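Local atomic coordinates of PhnB protein (Bacillus cereus, PDB entry 3OMS), a protein that is of unproven function, possibly a 3-demethylubiquinone-9 3-methyltransferase, and is a member of the glyoxalase superfamily. Residues F99-M110 against W123-L134; A21-T29 against G52-L61. All coordinates share one frame; numbering follows the deposited sequence. Where two conformers were deposited one is given.

Interaction 1: residues F99-M110 against W123-L134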
loop_
_atom_site.group_PDB
_atom_site.type_symbol
_atom_site.label_atom_id
_atom_site.label_comp_id
_atom_site.label_asym_id
_atom_site.label_seq_id
_atom_site.Cartn_x
_atom_site.Cartn_y
_atom_site.Cartn_z
ATOM N N PHE A 99 3.249 14.609 -10.941
ATOM C CA PHE A 99 1.798 14.748 -10.808
ATOM C C PHE A 99 1.104 14.709 -12.189
ATOM O O PHE A 99 0.142 13.963 -12.381
ATOM C CB PHE A 99 1.435 16.034 -10.058
ATOM C CG PHE A 99 -0.012 16.110 -9.660
ATOM C CD1 PHE A 99 -0.446 15.538 -8.469
ATOM C CD2 PHE A 99 -0.945 16.759 -10.468
ATOM C CE1 PHE A 99 -1.773 15.618 -8.089
ATOM C CE2 PHE A 99 -2.290 16.812 -10.099
ATOM C CZ PHE A 99 -2.691 16.263 -8.938
ATOM N N HIS A 100 1.600 15.522 -13.117
ATOM C CA HIS A 100 1.033 15.668 -14.473
ATOM C C HIS A 100 1.063 14.334 -15.204
ATOM O O HIS A 100 0.120 13.969 -15.870
ATOM C CB HIS A 100 1.811 16.747 -15.233
ATOM C CG HIS A 100 1.504 16.849 -16.693
ATOM N ND1 HIS A 100 0.300 17.309 -17.179
ATOM C CD2 HIS A 100 2.279 16.602 -17.776
ATOM C CE1 HIS A 100 0.346 17.331 -18.499
ATOM N NE2 HIS A 100 1.538 16.910 -18.883
ATOM N N LYS A 101 2.158 13.597 -15.028
ATOM C CA LYS A 101 2.248 12.304 -15.666
ATOM C C LYS A 101 1.211 11.334 -15.089
ATOM O O LYS A 101 0.524 10.639 -15.838
ATOM C CB LYS A 101 3.681 11.741 -15.560
ATOM C CG LYS A 101 4.669 12.444 -16.552
ATOM C CD LYS A 101 6.055 11.857 -16.406
ATOM C CE LYS A 101 7.140 12.330 -17.406
ATOM N NZ LYS A 101 8.428 11.627 -16.868
ATOM N N LEU A 102 1.137 11.261 -13.758
ATOM C CA LEU A 102 0.199 10.346 -13.059
ATOM C C LEU A 102 -1.272 10.716 -13.287
ATOM O O LEU A 102 -2.151 9.842 -13.276
ATOM C CB LEU A 102 0.510 10.333 -11.549
ATOM C CG LEU A 102 1.751 9.613 -11.053
ATOM C CD1 LEU A 102 2.020 10.004 -9.568
ATOM C CD2 LEU A 102 1.582 8.093 -11.207
ATOM N N ALA A 103 -1.534 12.015 -13.496
ATOM C CA ALA A 103 -2.889 12.497 -13.772
ATOM C C ALA A 103 -3.451 12.071 -15.139
ATOM O O ALA A 103 -4.670 12.166 -15.324
ATOM C CB ALA A 103 -2.936 14.087 -13.664
ATOM N N GLN A 104 -2.599 11.643 -16.096
ATOM C CA GLN A 104 -3.066 11.372 -17.471
ATOM C C GLN A 104 -4.058 10.216 -17.436
ATOM O O GLN A 104 -3.751 9.134 -16.927
ATOM C CB GLN A 104 -1.915 11.036 -18.403
ATOM C CG GLN A 104 -0.721 12.036 -18.441
ATOM C CD GLN A 104 -1.024 13.472 -18.953
ATOM O OE1 GLN A 104 -2.000 14.106 -18.555
ATOM N NE2 GLN A 104 -0.102 14.005 -19.755
ATOM N N ASP A 105 -5.273 10.482 -17.883
ATOM C CA ASP A 105 -6.388 9.516 -17.847
ATOM C C ASP A 105 -6.683 9.028 -16.421
ATOM O O ASP A 105 -7.247 7.956 -16.220
ATOM C CB ASP A 105 -6.110 8.351 -18.815
ATOM C CG ASP A 105 -6.182 8.783 -20.276
ATOM O OD1 ASP A 105 -6.777 9.837 -20.573
ATOM O OD2 ASP A 105 -5.651 8.073 -21.125
ATOM N N GLY A 106 -6.311 9.851 -15.439
ATOM C CA GLY A 106 -6.567 9.582 -14.018
ATOM C C GLY A 106 -7.735 10.396 -13.516
ATOM O O GLY A 106 -8.534 10.900 -14.286
ATOM N N ALA A 107 -7.876 10.463 -12.207
ATOM C CA ALA A 107 -8.974 11.130 -11.573
ATOM C C ALA A 107 -8.350 11.995 -10.481
ATOM O O ALA A 107 -7.535 11.522 -9.699
ATOM C CB ALA A 107 -10.028 10.082 -10.968
ATOM N N ILE A 108 -8.690 13.283 -10.460
ATOM C CA ILE A 108 -8.120 14.162 -9.451
ATOM C C ILE A 108 -8.977 14.156 -8.202
ATOM O O ILE A 108 -10.179 14.397 -8.257
ATOM C CB ILE A 108 -7.999 15.602 -9.962
ATOM C CG1 ILE A 108 -7.217 15.645 -11.278
ATOM C CG2 ILE A 108 -7.368 16.505 -8.907
ATOM C CD1 ILE A 108 -5.786 15.008 -11.261
ATOM N N LEU A 109 -8.352 13.929 -7.063
ATOM C CA LEU A 109 -9.066 13.968 -5.804
ATOM C C LEU A 109 -8.878 15.348 -5.134
ATOM O O LEU A 109 -9.844 15.944 -4.638
ATOM C CB LEU A 109 -8.587 12.830 -4.916
ATOM C CG LEU A 109 -8.778 11.431 -5.510
ATOM C CD1 LEU A 109 -8.372 10.308 -4.516
ATOM C CD2 LEU A 109 -10.285 11.335 -5.894
HETATM N N MSE A 110 -7.623 15.807 -5.101
HETATM C CA MSE A 110 -7.252 17.163 -4.716
HETATM C C MSE A 110 -6.217 17.690 -5.707
HETATM O O MSE A 110 -5.116 17.114 -5.850
HETATM C CB MSE A 110 -6.701 17.210 -3.273
HETATM C CG MSE A 110 -7.762 16.747 -2.287
HETATM SE SE MSE A 110 -7.056 16.662 -0.445
HETATM C CE MSE A 110 -7.005 18.553 -0.132
ATOM N N TRP A 123 -3.510 15.039 -4.781
ATOM C CA TRP A 123 -3.958 13.660 -4.545
ATOM C C TRP A 123 -4.756 13.247 -5.767
ATOM O O TRP A 123 -5.632 13.970 -6.231
ATOM C CB TRP A 123 -4.831 13.580 -3.287
ATOM C CG TRP A 123 -5.048 12.214 -2.719
ATOM C CD1 TRP A 123 -4.904 11.021 -3.340
ATOM C CD2 TRP A 123 -5.454 11.915 -1.376
ATOM N NE1 TRP A 123 -5.234 9.991 -2.487
ATOM C CE2 TRP A 123 -5.573 10.518 -1.273
ATOM C CE3 TRP A 123 -5.711 12.700 -0.244
ATOM C CZ2 TRP A 123 -5.897 9.871 -0.055
ATOM C CZ3 TRP A 123 -6.083 12.059 0.957
ATOM C CH2 TRP A 123 -6.168 10.658 1.031
ATOM N N LEU A 124 -4.405 12.107 -6.326
ATOM C CA LEU A 124 -5.101 11.601 -7.506
ATOM C C LEU A 124 -5.168 10.093 -7.499
ATOM O O LEU A 124 -4.485 9.433 -6.671
ATOM C CB LEU A 124 -4.355 12.050 -8.767
ATOM C CG LEU A 124 -2.838 11.777 -8.921
ATOM C CD1 LEU A 124 -2.634 10.279 -9.275
ATOM C CD2 LEU A 124 -2.269 12.664 -10.041
ATOM N N ASN A 125 -5.997 9.556 -8.394
ATOM C CA ASN A 125 -5.893 8.159 -8.818
ATOM C C ASN A 125 -5.334 8.103 -10.194
ATOM O O ASN A 125 -5.739 8.877 -11.053
ATOM C CB ASN A 125 -7.272 7.489 -8.835
ATOM C CG ASN A 125 -7.951 7.453 -7.472
ATOM O OD1 ASN A 125 -9.191 7.556 -7.404
ATOM N ND2 ASN A 125 -7.212 7.211 -6.419
ATOM N N ASP A 126 -4.358 7.242 -10.438
ATOM C CA ASP A 126 -3.798 7.172 -11.779
ATOM C C ASP A 126 -4.733 6.377 -12.719
ATOM O O ASP A 126 -5.827 5.912 -12.332
ATOM C CB ASP A 126 -2.354 6.658 -11.724
ATOM C CG ASP A 126 -2.266 5.195 -11.336
ATOM O OD1 ASP A 126 -3.328 4.518 -11.434
ATOM O OD2 ASP A 126 -1.134 4.755 -10.988
ATOM N N LYS A 127 -4.327 6.250 -13.964
ATOM C CA LYS A 127 -5.142 5.595 -14.979
ATOM C C LYS A 127 -5.458 4.136 -14.627
ATOM O O LYS A 127 -6.327 3.530 -15.241
ATOM C CB LYS A 127 -4.477 5.660 -16.358
ATOM C CG LYS A 127 -3.188 4.849 -16.546
ATOM C CD LYS A 127 -2.625 4.969 -17.953
ATOM C CE LYS A 127 -1.915 6.313 -18.213
ATOM N NZ LYS A 127 -0.631 6.626 -17.498
ATOM N N TYR A 128 -4.673 3.545 -13.728
ATOM C CA TYR A 128 -4.913 2.167 -13.300
ATOM C C TYR A 128 -5.792 2.088 -12.076
ATOM O O TYR A 128 -6.127 0.992 -11.633
ATOM C CB TYR A 128 -3.549 1.451 -13.066
ATOM C CG TYR A 128 -2.618 1.549 -14.250
ATOM C CD1 TYR A 128 -2.859 0.811 -15.403
ATOM C CD2 TYR A 128 -1.535 2.429 -14.252
ATOM C CE1 TYR A 128 -2.049 0.926 -16.513
ATOM C CE2 TYR A 128 -0.745 2.537 -15.326
ATOM C CZ TYR A 128 -0.994 1.791 -16.464
ATOM O OH TYR A 128 -0.185 1.930 -17.568
ATOM N N GLY A 129 -6.104 3.234 -11.467
ATOM C CA GLY A 129 -6.877 3.296 -10.266
ATOM C C GLY A 129 -6.069 3.371 -8.973
ATOM O O GLY A 129 -6.659 3.509 -7.883
ATOM N N VAL A 130 -4.747 3.335 -9.083
ATOM C CA VAL A 130 -3.852 3.396 -7.928
ATOM C C VAL A 130 -3.781 4.827 -7.387
ATOM O O VAL A 130 -3.652 5.783 -8.180
ATOM C CB VAL A 130 -2.425 2.922 -8.259
ATOM C CG1 VAL A 130 -1.454 3.164 -7.021
ATOM C CG2 VAL A 130 -2.468 1.452 -8.637
ATOM N N SER A 131 -3.962 4.984 -6.071
ATOM C CA SER A 131 -4.059 6.330 -5.460
ATOM C C SER A 131 -2.679 6.821 -4.997
ATOM O O SER A 131 -1.936 6.122 -4.223
ATOM C CB SER A 131 -4.995 6.295 -4.289
ATOM O OG SER A 131 -5.484 7.575 -3.928
ATOM N N TRP A 132 -2.361 8.035 -5.442
ATOM C CA TRP A 132 -1.092 8.688 -5.158
ATOM C C TRP A 132 -1.300 10.075 -4.531
ATOM O O TRP A 132 -2.141 10.893 -4.994
ATOM C CB TRP A 132 -0.334 8.896 -6.448
ATOM C CG TRP A 132 0.098 7.689 -7.198
ATOM C CD1 TRP A 132 -0.637 7.001 -8.101
ATOM C CD2 TRP A 132 1.391 7.062 -7.166
ATOM N NE1 TRP A 132 0.105 5.992 -8.647
ATOM C CE2 TRP A 132 1.350 5.986 -8.075
ATOM C CE3 TRP A 132 2.572 7.312 -6.469
ATOM C CZ2 TRP A 132 2.454 5.158 -8.321
ATOM C CZ3 TRP A 132 3.657 6.459 -6.674
ATOM C CH2 TRP A 132 3.596 5.408 -7.617
ATOM N N GLN A 133 -0.507 10.344 -3.487
ATOM C CA GLN A 133 -0.457 11.666 -2.873
ATOM C C GLN A 133 0.950 12.164 -3.092
ATOM O O GLN A 133 1.941 11.419 -2.997
ATOM C CB GLN A 133 -0.713 11.655 -1.362
ATOM C CG GLN A 133 -2.108 11.184 -0.950
ATOM C CD GLN A 133 -2.272 11.219 0.546
ATOM O OE1 GLN A 133 -2.161 12.280 1.171
ATOM N NE2 GLN A 133 -2.513 10.050 1.146
ATOM N N LEU A 134 1.056 13.434 -3.415
ATOM C CA LEU A 134 2.365 14.016 -3.706
ATOM C C LEU A 134 2.509 15.288 -2.924
ATOM O O LEU A 134 1.576 16.068 -2.856
ATOM C CB LEU A 134 2.498 14.291 -5.184
ATOM C CG LEU A 134 2.555 13.060 -6.083
ATOM C CD1 LEU A 134 1.149 12.631 -6.474
ATOM C CD2 LEU A 134 3.389 13.439 -7.272
HETATM O O HOH W 1 -2.160 7.811 -14.995
HETATM O O HOH W 2 -8.181 5.202 -16.897
#
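W123 O takes two backbone donors at once, L109 N at 2.8 Å and M110 N at 2.9 Å, both from the same face of its carbonyl plane: a classic beta bulge. Beyond it W123 N returns a bond to M110 O, while A107 and N125 form an antiparallel hydrogen-bonded pair, each N-H donating to the other's carbonyl O. The indole of W123 turns its NE1 to S131 OG (2.8 Å) close to the ring plane, and L109 CD1 rests over the five-membered ring. At the turn from A103 to G106, one water donates to L102 O and Q104 O and accepts from K127 N and NZ, the lysine chain curling back at chi3 and chi4 (76° and 68°) to bring its amine there. D126 OD1 receives Y128 N and V130 N from opposite faces of the carboxylate, the former closing an Asx turn; OD2 takes W132 NE1 at 2.9 Å and has a further partner in Y28 of helix 21-29. L102 CD2 lies over the W132 indole, and L124 CD2 over the F99 ring, 3.7 Å from its centroid. Helix 92-103 thus packs on strands 121-125 and 131-136, then turns into edge strand 107-111 of the same sheet; W123 also meets M16 of the second subunit.

Interaction 2: residues A21-T29 against G52-L61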
loop_
_atom_site.group_PDB
_atom_site.type_symbol
_atom_site.label_atom_id
_atom_site.label_comp_id
_atom_site.label_asym_id
_atom_site.label_seq_id
_atom_site.Cartn_x
_atom_site.Cartn_y
_atom_site.Cartn_z
ATOM N N ALA A 21 -0.339 -5.081 -15.219
ATOM C CA ALA A 21 0.793 -5.006 -14.278
ATOM C C ALA A 21 2.056 -4.516 -14.998
ATOM O O ALA A 21 2.770 -3.634 -14.523
ATOM C CB ALA A 21 1.068 -6.364 -13.600
ATOM N N GLU A 22 2.353 -5.138 -16.139
ATOM C CA GLU A 22 3.622 -4.881 -16.802
ATOM C C GLU A 22 3.641 -3.442 -17.325
ATOM O O GLU A 22 4.634 -2.718 -17.123
ATOM C CB GLU A 22 3.895 -5.877 -17.914
ATOM C CG GLU A 22 5.319 -5.647 -18.533
ATOM C CD GLU A 22 5.818 -6.771 -19.389
ATOM O OE1 GLU A 22 5.116 -7.810 -19.538
ATOM O OE2 GLU A 22 6.951 -6.629 -19.914
ATOM N N GLU A 23 2.546 -3.018 -17.984
ATOM C CA GLU A 23 2.452 -1.644 -18.445
ATOM C C GLU A 23 2.595 -0.661 -17.271
ATOM O O GLU A 23 3.270 0.364 -17.370
ATOM C CB GLU A 23 1.114 -1.431 -19.160
ATOM C CG GLU A 23 0.911 -0.060 -19.805
ATOM C CD GLU A 23 -0.570 0.102 -20.212
ATOM O OE1 GLU A 23 -1.016 -0.653 -21.083
ATOM O OE2 GLU A 23 -1.278 0.907 -19.615
ATOM N N ALA A 24 1.944 -0.984 -16.160
ATOM C CA ALA A 24 1.927 -0.111 -14.995
ATOM C C ALA A 24 3.295 0.032 -14.409
ATOM O O ALA A 24 3.776 1.157 -14.143
ATOM C CB ALA A 24 0.935 -0.662 -13.923
HETATM N N MSE A 25 3.987 -1.110 -14.274
HETATM C CA MSE A 25 5.349 -1.109 -13.783
HETATM C C MSE A 25 6.308 -0.326 -14.656
HETATM O O MSE A 25 7.138 0.447 -14.171
HETATM C CB MSE A 25 5.835 -2.567 -13.693
HETATM C CG MSE A 25 7.061 -2.800 -12.998
HETATM SE SE MSE A 25 7.060 -4.764 -12.523
HETATM C CE MSE A 25 6.868 -5.466 -14.362
ATOM N N ASN A 26 6.216 -0.535 -15.963
ATOM C CA ASN A 26 7.035 0.248 -16.884
ATOM C C ASN A 26 6.772 1.751 -16.727
ATOM O O ASN A 26 7.705 2.569 -16.756
ATOM C CB ASN A 26 6.861 -0.262 -18.335
ATOM C CG ASN A 26 7.715 -1.525 -18.603
ATOM O OD1 ASN A 26 8.913 -1.443 -18.690
ATOM N ND2 ASN A 26 7.098 -2.654 -18.693
ATOM N N PHE A 27 5.512 2.111 -16.515
ATOM C CA PHE A 27 5.131 3.517 -16.297
ATOM C C PHE A 27 5.710 4.035 -15.011
ATOM O O PHE A 27 6.400 5.063 -15.017
ATOM C CB PHE A 27 3.604 3.636 -16.294
ATOM C CG PHE A 27 3.091 5.025 -15.997
ATOM C CD1 PHE A 27 3.513 6.117 -16.740
ATOM C CD2 PHE A 27 2.126 5.212 -15.019
ATOM C CE1 PHE A 27 2.987 7.402 -16.498
ATOM C CE2 PHE A 27 1.593 6.464 -14.773
ATOM C CZ PHE A 27 2.018 7.555 -15.497
ATOM N N TYR A 28 5.526 3.296 -13.912
ATOM C CA TYR A 28 5.962 3.793 -12.587
ATOM C C TYR A 28 7.474 3.940 -12.496
ATOM O O TYR A 28 7.992 4.920 -11.970
ATOM C CB TYR A 28 5.488 2.871 -11.467
ATOM C CG TYR A 28 3.980 2.778 -11.340
ATOM C CD1 TYR A 28 3.121 3.831 -11.753
ATOM C CD2 TYR A 28 3.403 1.662 -10.775
ATOM C CE1 TYR A 28 1.761 3.704 -11.607
ATOM C CE2 TYR A 28 2.080 1.516 -10.662
ATOM C CZ TYR A 28 1.238 2.539 -11.066
ATOM O OH TYR A 28 -0.095 2.336 -10.860
ATOM N N THR A 29 8.196 2.969 -13.027
ATOM C CA THR A 29 9.636 3.017 -12.926
ATOM C C THR A 29 10.223 4.158 -13.786
ATOM O O THR A 29 11.364 4.525 -13.598
ATOM C CB THR A 29 10.314 1.700 -13.298
ATOM O OG1 THR A 29 9.914 1.320 -14.600
ATOM C CG2 THR A 29 9.968 0.575 -12.326
ATOM N N GLY A 52 1.031 -14.137 -21.505
ATOM C CA GLY A 52 1.739 -12.837 -21.468
ATOM C C GLY A 52 1.525 -11.943 -20.249
ATOM O O GLY A 52 2.261 -10.980 -20.068
ATOM N N THR A 53 0.498 -12.218 -19.443
ATOM C CA THR A 53 0.257 -11.441 -18.229
ATOM C C THR A 53 1.241 -11.861 -17.123
ATOM O O THR A 53 1.847 -12.949 -17.182
ATOM C CB THR A 53 -1.214 -11.560 -17.718
ATOM O OG1 THR A 53 -1.440 -12.887 -17.218
ATOM C CG2 THR A 53 -2.201 -11.193 -18.852
ATOM N N VAL A 54 1.368 -11.008 -16.106
ATOM C CA VAL A 54 2.376 -11.199 -15.050
ATOM C C VAL A 54 1.945 -12.224 -13.988
ATOM O O VAL A 54 0.936 -12.047 -13.268
ATOM C CB VAL A 54 2.723 -9.864 -14.395
ATOM C CG1 VAL A 54 3.675 -10.022 -13.155
ATOM C CG2 VAL A 54 3.347 -8.909 -15.439
ATOM N N ILE A 55 2.726 -13.288 -13.870
ATOM C CA ILE A 55 2.617 -14.194 -12.749
ATOM C C ILE A 55 3.046 -13.482 -11.461
ATOM O O ILE A 55 2.307 -13.424 -10.470
ATOM C CB ILE A 55 3.514 -15.442 -12.912
ATOM C CG1 ILE A 55 3.223 -16.213 -14.210
ATOM C CG2 ILE A 55 3.330 -16.391 -11.729
ATOM C CD1 ILE A 55 4.210 -17.429 -14.424
ATOM N N HIS A 56 4.271 -12.959 -11.483
ATOM C CA HIS A 56 4.801 -12.161 -10.389
ATOM C C HIS A 56 5.890 -11.271 -10.963
ATOM O O HIS A 56 6.586 -11.689 -11.893
ATOM C CB HIS A 56 5.321 -13.048 -9.241
ATOM C CG HIS A 56 6.426 -13.989 -9.626
ATOM N ND1 HIS A 56 7.744 -13.590 -9.727
ATOM C CD2 HIS A 56 6.414 -15.316 -9.900
ATOM C CE1 HIS A 56 8.491 -14.627 -10.065
ATOM N NE2 HIS A 56 7.709 -15.687 -10.176
ATOM N N ALA A 57 6.012 -10.068 -10.418
ATOM C CA ALA A 57 7.100 -9.147 -10.766
ATOM C C ALA A 57 7.496 -8.324 -9.548
ATOM O O ALA A 57 6.637 -7.977 -8.703
ATOM C CB ALA A 57 6.687 -8.224 -11.936
ATOM N N THR A 58 8.798 -8.019 -9.461
ATOM C CA THR A 58 9.370 -7.155 -8.423
ATOM C C THR A 58 10.025 -6.000 -9.118
ATOM O O THR A 58 10.693 -6.171 -10.129
ATOM C CB THR A 58 10.399 -7.879 -7.569
ATOM O OG1 THR A 58 9.747 -8.943 -6.873
ATOM C CG2 THR A 58 11.155 -6.923 -6.573
ATOM N N PHE A 59 9.803 -4.794 -8.595
ATOM C CA PHE A 59 10.438 -3.594 -9.135
ATOM C C PHE A 59 10.767 -2.664 -8.021
ATOM O O PHE A 59 10.197 -2.776 -6.922
ATOM C CB PHE A 59 9.540 -2.894 -10.149
ATOM C CG PHE A 59 8.220 -2.436 -9.617
ATOM C CD1 PHE A 59 7.941 -1.059 -9.453
ATOM C CD2 PHE A 59 7.178 -3.358 -9.391
ATOM C CE1 PHE A 59 6.682 -0.627 -9.021
ATOM C CE2 PHE A 59 5.925 -2.909 -8.919
ATOM C CZ PHE A 59 5.683 -1.542 -8.741
ATOM N N THR A 60 11.657 -1.706 -8.280
ATOM C CA THR A 60 11.975 -0.717 -7.272
ATOM C C THR A 60 11.422 0.665 -7.705
ATOM O O THR A 60 11.318 0.968 -8.891
ATOM C CB THR A 60 13.463 -0.602 -7.030
ATOM O OG1 THR A 60 14.116 -0.286 -8.284
ATOM C CG2 THR A 60 14.018 -1.874 -6.407
ATOM N N LEU A 61 11.022 1.459 -6.710
ATOM C CA LEU A 61 10.782 2.869 -6.881
ATOM C C LEU A 61 11.692 3.589 -5.904
ATOM O O LEU A 61 11.598 3.416 -4.669
ATOM C CB LEU A 61 9.298 3.180 -6.652
ATOM C CG LEU A 61 8.226 2.520 -7.545
ATOM C CD1 LEU A 61 6.807 2.928 -7.098
ATOM C CD2 LEU A 61 8.439 2.791 -9.078
HETATM O O HOH W 3 2.441 -8.553 -19.199
#
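M25 is the main bump of the helix, lowered into a hollow floored by A57 and walled by F59. With CG anti to the backbone N (chi1 -169°), its chain drops from the helix toward the strand, and CG settles over one face of the phenyl ring, 3.9 Å from the F59 centroid. The selenium of this selenomethionine continues past the rim, 3.4 Å from F59 CD2, in an oblique Met-aromatic contact. There the chain bends at chi3 (58°), and SE and CE both rest against the small A57 methyl, with M25 SE 3.5 Å from A57 CB. T29 CG2 comes against F59 CD1 at 3.9 Å. About one helical turn beyond M25, Y28 meets L61, whose CD2 lies 3.8 Å from Y28 CB and 3.6 Å from Y28 O. At the other end the V54 branch CG2 fits against the A21 methyl (CB 3.9 Å away) and the CB of E22. No direct hydrogen bond joins the two segments; shape carries the contact. Helix 21-29 runs nearly parallel to strand 56-61, at 21° with axes 9.0 Å apart, across a four-stranded sheet. Strand 64-70 lends C68 beneath A21 and M25, strand 37-42 brings I37 and I40 to one flank, and F17 of strand 11-17 meets A24 and Y28.

How the interactions relate
Interactions 1 and 2 belong to two modules of matching topology, each a helix laid on a mixed four-stranded sheet of strand order 1-4-3-2, as in the paired βαβββ modules of the glyoxalase fold. Their centres lie about 18 Å apart, on opposite sides of the chain's centre, yet they touch directly. Y28 OH of interaction 2 comes within 2.6 Å of D126 OD2, and Y128 OH within 2.5 Å of E23 OE2, both probable hydrogen bonds. Y28 also sets its ring edge-to-face against W132, while F27 meets K127 in a cation-pi contact. Helix 21-29 therefore joins its own sheet on one side and the second module on another.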